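Local coordinates for homoserine O-acetyltransferase (Bacillus anthracis str. 'Ames Ancestor', PDB 3I1I), which probably transfers an acetyl group from acetyl-CoA to the hydroxyl of L-homoserine, an early step of methionine synthesis, on an alpha/beta-hydrolase scaffold, at residues 45-50 against 150-155; 55-60 against 88-93; 130-135 against 158-163; 173-178 against 308-313. All blocks are in the same frame, centred on the assembly; numbering follows the deposited sequence.

From the N terminus, strand 44-48 pairs with strand 150-154 in interaction 1, closing a loop of about a hundred residues. Interaction 2 is nested inside that loop: segment 55-60, which follows strand 44-48, returns to strand 87-91, itself the other neighbour of strand 44-48. Interaction 3 crosses interaction 1, because helix 129-142 lies inside the loop while helix 156-167 starts just beyond strand 150-154; it joins two helices beside the sheet. Interaction 4 follows in series and closes the longest excursion, 173-178 to 308-313, which is rich in helices. Interactions 1, 2 and 4 all reach the same eight-stranded sheet, whereas 2 and 4 remain about 11 Å apart at their nearest atoms.

Interaction 1 of 4, residues 45-50 against 150-155; sequences ILICHY and AVMGPS
I47 and M152 carry the tightest side-chain contact between two parallel strands. They lie side by side and point the same way, with I47 CD1 3.4 Å from M152 CG. M152 puts CG in the crowded position between its backbone N and carbonyl carbon (chi1 57°), and a bend at chi3 leaves its selenium 4.0 Å from I45 CG2, which it approaches obliquely. I45, I47, A150 and M152 share one face. On the other face L46 and V151 run alongside each other, methyl to methyl, with L46 CD2 4.0 Å from V151 CG2; C48 SG reaches the same V151 methyl. Three backbone bonds fix this register. M152 N approaches L46 O nearly along the C=O axis, while L46 N to A150 O and C48 N to M152 O (2.8 Å) lie in the carbonyl plane. Beyond strand 44-48, Y50 CD2 meets P154 CG, at the end of strand 150-154, at 3.8 Å, the ring and the proline crossing obliquely. S155 then takes a phi of 61° before the next helix, consistent with the nucleophile elbow of this fold; its OG bonds to H351 NE2, as in a Ser-His-Asp triad. Strand 44-48 is flanked on its other edge by strand 87-91, and strand 150-154 by strand 174-178. W164 and A161 of helix 156-167 cover the L46 and V151 face, while L369 and V365 of helix 362-370 cover I45, A150 and M152.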
# COMPACT_ATOMS: atom_id res chain seq x y z
N ILE A 45 23.68 -30.04 1.44
CA ILE A 45 23.39 -28.61 1.37
C ILE A 45 21.89 -28.42 1.45
O ILE A 45 21.16 -28.98 0.65
CB ILE A 45 23.91 -28.00 0.06
CG1 ILE A 45 25.43 -28.20 -0.04
CG2 ILE A 45 23.54 -26.54 -0.01
CD1 ILE A 45 26.15 -27.56 -1.29
N LEU A 46 21.43 -27.65 2.42
CA LEU A 46 20.01 -27.35 2.54
C LEU A 46 19.77 -25.98 1.93
O LEU A 46 20.47 -25.05 2.27
CB LEU A 46 19.60 -27.35 4.03
CG LEU A 46 18.15 -26.96 4.33
CD1 LEU A 46 17.13 -27.88 3.63
CD2 LEU A 46 17.93 -26.88 5.84
N ILE A 47 18.82 -25.89 1.00
CA ILE A 47 18.39 -24.67 0.32
C ILE A 47 17.02 -24.29 0.89
O ILE A 47 16.13 -25.13 1.02
CB ILE A 47 18.15 -24.90 -1.20
CG1 ILE A 47 19.39 -25.45 -1.90
CG2 ILE A 47 17.73 -23.60 -1.92
CD1 ILE A 47 20.59 -24.58 -1.86
N CYS A 48 16.83 -23.02 1.21
CA CYS A 48 15.57 -22.54 1.75
C CYS A 48 14.95 -21.58 0.76
O CYS A 48 15.65 -20.74 0.18
CB CYS A 48 15.85 -21.80 3.03
SG CYS A 48 16.76 -22.79 4.21
N HIS A 49 13.63 -21.68 0.58
CA HIS A 49 12.95 -20.90 -0.44
C HIS A 49 12.42 -19.53 0.01
O HIS A 49 12.26 -19.27 1.20
CB HIS A 49 11.89 -21.76 -1.15
CG HIS A 49 10.57 -21.85 -0.47
ND1 HIS A 49 9.70 -20.78 -0.37
CD2 HIS A 49 9.90 -22.92 0.03
CE1 HIS A 49 8.58 -21.18 0.21
NE2 HIS A 49 8.67 -22.48 0.44
N TYR A 50 12.21 -18.64 -0.96
CA TYR A 50 11.79 -17.27 -0.67
C TYR A 50 10.26 -17.15 -0.66
O TYR A 50 9.55 -18.11 -0.96
CB TYR A 50 12.43 -16.24 -1.65
CG TYR A 50 12.14 -16.46 -3.11
CD1 TYR A 50 11.03 -15.87 -3.71
CD2 TYR A 50 12.94 -17.30 -3.89
CE1 TYR A 50 10.72 -16.08 -5.07
CE2 TYR A 50 12.66 -17.52 -5.24
CZ TYR A 50 11.55 -16.89 -5.82
OH TYR A 50 11.27 -17.08 -7.13
N ALA A 150 26.45 -26.95 4.06
CA ALA A 150 25.99 -25.54 3.94
C ALA A 150 24.48 -25.47 4.06
O ALA A 150 23.78 -26.44 3.72
CB ALA A 150 26.42 -24.88 2.57
N VAL A 151 24.03 -24.32 4.55
CA VAL A 151 22.64 -23.95 4.49
C VAL A 151 22.58 -22.56 3.81
O VAL A 151 23.40 -21.70 4.03
CB VAL A 151 21.98 -23.90 5.88
CG1 VAL A 151 22.59 -22.77 6.73
CG2 VAL A 151 20.47 -23.73 5.74
N MSE A 152 21.60 -22.36 2.96
CA MSE A 152 21.56 -21.17 2.13
C MSE A 152 20.20 -20.91 1.54
O MSE A 152 19.36 -21.79 1.49
CB MSE A 152 22.58 -21.28 1.02
CG MSE A 152 22.41 -22.47 0.16
SE MSE A 152 24.01 -22.68 -1.02
CE MSE A 152 23.99 -20.84 -2.00
N GLY A 153 20.02 -19.67 1.12
CA GLY A 153 18.80 -19.21 0.53
C GLY A 153 18.80 -17.71 0.25
O GLY A 153 19.61 -16.93 0.83
N PRO A 154 17.90 -17.28 -0.66
CA PRO A 154 17.74 -15.85 -0.92
C PRO A 154 16.58 -15.33 -0.13
O PRO A 154 15.59 -16.03 -0.00
CB PRO A 154 17.42 -15.81 -2.42
CG PRO A 154 16.56 -17.07 -2.63
CD PRO A 154 17.20 -18.11 -1.66
N SER A 155 16.73 -14.13 0.42
CA SER A 155 15.62 -13.36 1.02
C SER A 155 14.96 -14.11 2.18
O SER A 155 15.68 -14.46 3.10
CB SER A 155 14.62 -12.93 -0.04
OG SER A 155 13.69 -11.99 0.47

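Interaction 2 of 4, residues 55-60 against 88-93; sequences SHAAGK and VICTDN
Two first torsions aim side chains of 88-93 at the loop: C90 holds SG anti to its backbone N (chi1 -172°), and D92 holds CG anti to its carbonyl carbon (chi1 -64°), which swings the carboxylate back toward S55. The evidence for the resulting grip is the bond from S55 N to D92 OD1, 2.8 Å long with an angle of 156° at the hydrogen. It uses the anti lone pair of OD1, the one turned away from OD2. S55 CB lies alongside the same oxygen, 3.2 Å from D92 OD1. Two residues before D92, within the strand, C90 SG comes up to S55 O at 3.1 Å, a close packing contact. A57 CB packs against the sulphur, 3.9 Å from C90 SG. S55 O is also the acceptor for A57 N (2.7 Å), closing an inverse gamma turn centred on H56 that carries A57 round to C90. The loop after strand 44-48 is thereby pinned to the C-terminal end of strand 87-91, its parallel neighbour in the alpha/beta-hydrolase sheet. K9 NZ forms a salt bridge with D92 OD2 and also bonds to S55 OG, which has a second partner in E32 OE1. This buried carboxylate therefore has the S55 N-H at OD1, and K9 and the I105 N-H at OD2, an environment that would probably keep D92 ionised.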
# COMPACT_ATOMS: atom_id res chain seq x y z
N SER A 55 9.48 -25.64 -2.54
CA SER A 55 10.63 -26.54 -2.46
C SER A 55 11.38 -26.73 -3.81
O SER A 55 12.51 -27.22 -3.83
CB SER A 55 10.19 -27.91 -1.93
OG SER A 55 9.41 -28.59 -2.92
N HIS A 56 10.74 -26.34 -4.91
CA HIS A 56 11.27 -26.59 -6.25
C HIS A 56 12.40 -25.66 -6.63
O HIS A 56 12.26 -24.78 -7.47
CB HIS A 56 10.14 -26.49 -7.29
CG HIS A 56 10.45 -27.19 -8.57
ND1 HIS A 56 11.11 -28.41 -8.61
CD2 HIS A 56 10.17 -26.87 -9.85
CE1 HIS A 56 11.24 -28.78 -9.87
NE2 HIS A 56 10.67 -27.86 -10.64
N ALA A 57 13.53 -25.86 -5.98
CA ALA A 57 14.71 -25.04 -6.20
C ALA A 57 15.40 -25.36 -7.53
O ALA A 57 16.13 -24.54 -8.05
CB ALA A 57 15.71 -25.23 -5.05
N ALA A 58 15.22 -26.58 -8.04
CA ALA A 58 15.92 -26.99 -9.28
C ALA A 58 15.20 -28.11 -10.02
O ALA A 58 14.32 -28.81 -9.49
CB ALA A 58 17.38 -27.38 -8.99
N GLY A 59 15.57 -28.25 -11.29
CA GLY A 59 15.11 -29.35 -12.11
C GLY A 59 13.64 -29.23 -12.44
O GLY A 59 13.08 -28.12 -12.43
N LYS A 60 13.06 -30.39 -12.79
CA LYS A 60 11.68 -30.48 -13.25
C LYS A 60 11.01 -31.71 -12.72
O LYS A 60 11.66 -32.72 -12.49
CB LYS A 60 11.61 -30.56 -14.77
CG LYS A 60 12.54 -29.64 -15.54
CD LYS A 60 12.10 -29.59 -17.00
CE LYS A 60 12.91 -28.61 -17.82
NZ LYS A 60 12.27 -28.27 -19.14
N VAL A 88 21.57 -32.20 -2.26
CA VAL A 88 20.90 -30.93 -2.02
C VAL A 88 19.45 -31.14 -1.63
O VAL A 88 18.77 -31.91 -2.29
CB VAL A 88 20.98 -30.04 -3.28
CG1 VAL A 88 20.21 -28.70 -3.07
CG2 VAL A 88 22.44 -29.80 -3.68
N ILE A 89 18.99 -30.48 -0.56
CA ILE A 89 17.61 -30.60 -0.09
C ILE A 89 16.93 -29.23 -0.08
O ILE A 89 17.55 -28.21 0.20
CB ILE A 89 17.52 -31.12 1.38
CG1 ILE A 89 18.39 -32.37 1.56
CG2 ILE A 89 16.03 -31.36 1.80
CD1 ILE A 89 18.57 -32.81 3.05
N CYS A 90 15.64 -29.22 -0.38
CA CYS A 90 14.85 -28.01 -0.27
C CYS A 90 13.46 -28.40 0.14
O CYS A 90 12.93 -29.38 -0.35
CB CYS A 90 14.82 -27.33 -1.63
SG CYS A 90 14.06 -25.68 -1.57
N THR A 91 12.85 -27.59 0.99
CA THR A 91 11.57 -27.91 1.61
C THR A 91 10.54 -26.79 1.39
O THR A 91 10.91 -25.64 1.18
CB THR A 91 11.77 -28.09 3.15
OG1 THR A 91 12.16 -26.85 3.73
CG2 THR A 91 12.85 -29.16 3.47
N ASP A 92 9.26 -27.12 1.47
CA ASP A 92 8.21 -26.11 1.44
C ASP A 92 8.06 -25.43 2.83
O ASP A 92 7.95 -26.11 3.83
CB ASP A 92 6.84 -26.72 1.12
CG ASP A 92 6.75 -27.35 -0.27
OD1 ASP A 92 7.31 -26.81 -1.25
OD2 ASP A 92 6.03 -28.37 -0.35
N ASN A 93 7.98 -24.11 2.86
CA ASN A 93 7.78 -23.37 4.09
C ASN A 93 6.34 -23.51 4.61
O ASN A 93 5.39 -23.69 3.82
CB ASN A 93 8.11 -21.91 3.85
CG ASN A 93 9.53 -21.69 3.49
OD1 ASN A 93 10.39 -22.53 3.75
ND2 ASN A 93 9.83 -20.52 2.92

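Interaction 3 of 4, residues 130-135 against 158-163; sequences LDVARM and GMIAQQ
I160 and V132 form the apolar end of a contact between two helices whose short segments cross at -65° with their axes 8.4 Å apart at closest approach. The two side chains cross obliquely, V132 CG1 resting on the CG1-CD1 end of I160, 4.0 Å from I160 CD1. A133 presents its methyl between I160 and Q163, with CB 4.3 Å from I160 CG2 and also touching Q163 CB. That centre is buried. Toward the partly exposed L130 the packing changes in kind. Q163 bends at chi2 (-72°), laying its amide against aliphatic carbon, with CD 3.9 Å from L130 CB. L130 in turn sends CD1 over the centre of one face of the R134 guanidinium, 3.9 Å above its plane. R134, itself partly exposed, extends to a salt bridge with E20 and to a glycerol probably derived from crystallisation. Deeper in the fold, M29 of strand 24-34 touches V132, and F129 and Q136 of helix 129-142 touch I160. Both helices pack beside the alpha/beta-hydrolase sheet. Helix 156-167 follows strand 150-154 through the probable nucleophile elbow, and I160 CG2 reaches C48 of strand 44-48.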
# COMPACT_ATOMS: atom_id res chain seq x y z
N LEU A 130 12.16 -19.18 12.33
CA LEU A 130 12.77 -20.13 13.25
C LEU A 130 11.91 -21.41 13.32
O LEU A 130 12.47 -22.53 13.34
CB LEU A 130 13.01 -19.52 14.60
CG LEU A 130 13.54 -20.44 15.69
CD1 LEU A 130 14.74 -21.26 15.21
CD2 LEU A 130 13.87 -19.57 16.95
N ASP A 131 10.58 -21.27 13.30
CA ASP A 131 9.70 -22.46 13.25
C ASP A 131 10.02 -23.32 12.04
O ASP A 131 10.10 -24.54 12.17
CB ASP A 131 8.25 -22.07 13.23
CG ASP A 131 7.77 -21.55 14.57
OD1 ASP A 131 7.99 -22.26 15.56
OD2 ASP A 131 7.20 -20.43 14.64
N VAL A 132 10.28 -22.68 10.89
CA VAL A 132 10.61 -23.42 9.69
C VAL A 132 11.97 -24.17 9.83
O VAL A 132 12.08 -25.34 9.44
CB VAL A 132 10.56 -22.52 8.42
CG1 VAL A 132 11.14 -23.26 7.21
CG2 VAL A 132 9.09 -22.02 8.15
N ALA A 133 12.95 -23.51 10.42
CA ALA A 133 14.25 -24.09 10.68
C ALA A 133 14.10 -25.29 11.66
O ALA A 133 14.73 -26.33 11.47
CB ALA A 133 15.20 -23.01 11.24
N ARG A 134 13.25 -25.18 12.68
CA ARG A 134 13.07 -26.30 13.61
C ARG A 134 12.44 -27.51 12.92
O ARG A 134 12.86 -28.64 13.15
CB ARG A 134 12.25 -25.91 14.83
CG ARG A 134 12.82 -24.69 15.61
CD ARG A 134 13.05 -25.07 17.03
NE ARG A 134 13.48 -23.98 17.92
CZ ARG A 134 14.74 -23.74 18.31
NH1 ARG A 134 15.78 -24.49 17.87
NH2 ARG A 134 14.96 -22.74 19.15
N MSE A 135 11.47 -27.28 12.04
CA MSE A 135 10.89 -28.36 11.30
C MSE A 135 11.89 -29.01 10.36
O MSE A 135 12.03 -30.21 10.38
CB MSE A 135 9.67 -27.91 10.54
CG MSE A 135 8.48 -27.73 11.45
SE MSE A 135 7.08 -26.79 10.49
CE MSE A 135 6.90 -28.03 8.96
N GLY A 158 17.06 -16.86 2.99
CA GLY A 158 18.20 -16.47 3.80
C GLY A 158 17.90 -16.22 5.28
O GLY A 158 18.78 -16.33 6.12
N MSE A 159 16.66 -15.86 5.58
CA MSE A 159 16.23 -15.67 6.96
C MSE A 159 16.22 -17.00 7.69
O MSE A 159 16.69 -17.09 8.82
CB MSE A 159 14.84 -15.04 7.01
CG MSE A 159 14.83 -13.61 6.45
SE MSE A 159 13.06 -12.79 6.28
CE MSE A 159 13.71 -11.16 5.50
N ILE A 160 15.67 -18.03 7.04
CA ILE A 160 15.70 -19.36 7.55
C ILE A 160 17.15 -19.83 7.71
O ILE A 160 17.53 -20.39 8.75
CB ILE A 160 14.93 -20.33 6.65
CG1 ILE A 160 13.45 -19.93 6.59
CG2 ILE A 160 15.10 -21.76 7.14
CD1 ILE A 160 12.75 -20.20 5.20
N ALA A 161 17.98 -19.56 6.72
CA ALA A 161 19.37 -20.02 6.81
C ALA A 161 20.05 -19.36 8.00
O ALA A 161 20.91 -19.96 8.65
CB ALA A 161 20.13 -19.74 5.54
N GLN A 162 19.68 -18.11 8.28
CA GLN A 162 20.35 -17.43 9.36
C GLN A 162 19.89 -18.02 10.69
O GLN A 162 20.68 -18.12 11.61
CB GLN A 162 20.09 -15.92 9.32
CG GLN A 162 20.92 -15.19 8.29
CD GLN A 162 20.41 -13.76 8.09
OE1 GLN A 162 20.98 -12.83 8.63
NE2 GLN A 162 19.33 -13.61 7.33
N GLN A 163 18.63 -18.40 10.77
CA GLN A 163 18.11 -19.02 11.99
C GLN A 163 18.80 -20.37 12.26
O GLN A 163 19.17 -20.67 13.39
CB GLN A 163 16.59 -19.15 11.90
CG GLN A 163 15.84 -17.81 11.98
CD GLN A 163 15.88 -17.20 13.38
OE1 GLN A 163 16.71 -17.57 14.21
NE2 GLN A 163 14.95 -16.28 13.65

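Interaction 4 of 4, residues 173-178 against 308-313; sequences ERMIGV and ANVLMI
M175, whose CB lies 4.4 Å from A308 CB, shows how strands 174-178 and 309-313, parallel neighbours in the alpha/beta-hydrolase sheet, are packed. Its CG is anti to the backbone N (chi1 -172°) and packs on A161 O of helix 156-167 and on V151 CG1. Bends at chi2 (-94°) and chi3 turn the chain back, so that SE comes within 4.4 Å of M312 SE. The tip, CE, lies between V310, 4.0 Å from both its CG1 and CG2, and Q162 of helix 156-167. G177 carries no side chain on this face, and M312 SE rests against its backbone, 4.1 Å from G177 CA. Helix 324-335 also covers this face. Helix 362-370 lies on the opposite one, which is aliphatic toward the C-terminal end: I313 CD1 lies 3.8 Å from I176 CG2 and also meets V178 CG2. Five backbone bonds hold the register. L311 N reaches M175 O (3.0 Å) nearly along the C=O axis, whereas N309 N reaches E173 O (2.9 Å) from above the carbonyl plane. At the entry end, R174 NH1 bridges to E173 OE1 and bonds to H149 O, while NH2 bonds to R371 O; N309 uses ND2 for K372 O and OD1 for S374 N. The guanidinium is thus tied to one carboxylate and to backbone carbonyls, probably stabilising its charge, and the N309 amide to backbone groups, while the rest relies on main-chain bonds and apolar contact.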
# COMPACT_ATOMS: atom_id res chain seq x y z
N GLU A 173 28.16 -25.97 8.85
CA GLU A 173 29.54 -25.65 8.51
C GLU A 173 29.67 -24.29 7.84
O GLU A 173 30.67 -23.57 8.06
CB GLU A 173 30.13 -26.72 7.60
CG GLU A 173 30.19 -28.05 8.31
CD GLU A 173 30.85 -29.15 7.50
OE1 GLU A 173 31.48 -28.88 6.45
OE2 GLU A 173 30.74 -30.30 7.94
N ARG A 174 28.67 -23.97 7.03
CA ARG A 174 28.70 -22.81 6.17
C ARG A 174 27.31 -22.28 6.02
O ARG A 174 26.37 -23.03 5.83
CB ARG A 174 29.20 -23.20 4.80
CG ARG A 174 30.60 -23.73 4.79
CD ARG A 174 31.01 -24.19 3.38
NE ARG A 174 32.26 -24.93 3.44
CZ ARG A 174 32.39 -26.16 3.94
NH1 ARG A 174 31.35 -26.84 4.42
NH2 ARG A 174 33.59 -26.72 3.97
N MSE A 175 27.18 -20.96 6.06
CA MSE A 175 25.88 -20.34 5.78
C MSE A 175 26.04 -19.28 4.69
O MSE A 175 26.94 -18.47 4.76
CB MSE A 175 25.31 -19.74 7.04
CG MSE A 175 23.88 -19.26 6.88
SE MSE A 175 23.82 -17.37 6.42
CE MSE A 175 24.31 -16.70 8.18
N ILE A 176 25.19 -19.30 3.67
CA ILE A 176 25.25 -18.30 2.61
C ILE A 176 23.89 -17.64 2.58
O ILE A 176 22.88 -18.29 2.35
CB ILE A 176 25.53 -18.90 1.22
CG1 ILE A 176 26.83 -19.72 1.22
CG2 ILE A 176 25.59 -17.78 0.17
CD1 ILE A 176 27.24 -20.26 -0.17
N GLY A 177 23.87 -16.34 2.83
CA GLY A 177 22.64 -15.61 2.91
C GLY A 177 22.61 -14.61 1.76
O GLY A 177 23.38 -13.61 1.76
N VAL A 178 21.74 -14.88 0.79
CA VAL A 178 21.62 -14.05 -0.40
C VAL A 178 20.45 -13.06 -0.30
O VAL A 178 19.35 -13.42 0.15
CB VAL A 178 21.46 -14.93 -1.66
CG1 VAL A 178 21.51 -14.05 -2.95
CG2 VAL A 178 22.54 -16.00 -1.68
N ALA A 308 29.45 -21.20 11.99
CA ALA A 308 29.61 -21.47 10.55
C ALA A 308 30.53 -20.42 9.93
O ALA A 308 30.63 -19.30 10.42
CB ALA A 308 28.28 -21.43 9.86
N ASN A 309 31.22 -20.79 8.85
CA ASN A 309 31.82 -19.80 7.96
C ASN A 309 30.64 -19.08 7.35
O ASN A 309 29.72 -19.75 6.92
CB ASN A 309 32.59 -20.49 6.81
CG ASN A 309 33.98 -20.97 7.22
OD1 ASN A 309 34.32 -21.02 8.38
ND2 ASN A 309 34.78 -21.33 6.23
N VAL A 310 30.63 -17.75 7.35
CA VAL A 310 29.44 -17.00 6.87
C VAL A 310 29.75 -16.15 5.63
O VAL A 310 30.75 -15.43 5.62
CB VAL A 310 28.86 -16.09 7.99
CG1 VAL A 310 27.88 -15.02 7.41
CG2 VAL A 310 28.17 -16.95 9.09
N LEU A 311 28.90 -16.27 4.60
CA LEU A 311 28.98 -15.46 3.37
C LEU A 311 27.64 -14.75 3.13
O LEU A 311 26.60 -15.40 2.98
CB LEU A 311 29.32 -16.34 2.15
CG LEU A 311 29.42 -15.61 0.77
CD1 LEU A 311 30.50 -14.44 0.76
CD2 LEU A 311 29.67 -16.57 -0.36
N MSE A 312 27.65 -13.42 3.14
CA MSE A 312 26.45 -12.62 2.83
C MSE A 312 26.62 -12.00 1.41
O MSE A 312 27.68 -11.42 1.07
CB MSE A 312 26.25 -11.51 3.87
CG MSE A 312 26.08 -11.92 5.35
SE MSE A 312 24.56 -13.11 5.59
CE MSE A 312 23.22 -11.69 5.50
N ILE A 313 25.58 -12.16 0.59
CA ILE A 313 25.57 -11.69 -0.79
C ILE A 313 24.38 -10.76 -1.00
O ILE A 313 23.31 -11.18 -1.42
CB ILE A 313 25.49 -12.86 -1.77
CG1 ILE A 313 26.61 -13.87 -1.50
CG2 ILE A 313 25.58 -12.38 -3.24
CD1 ILE A 313 26.49 -15.18 -2.41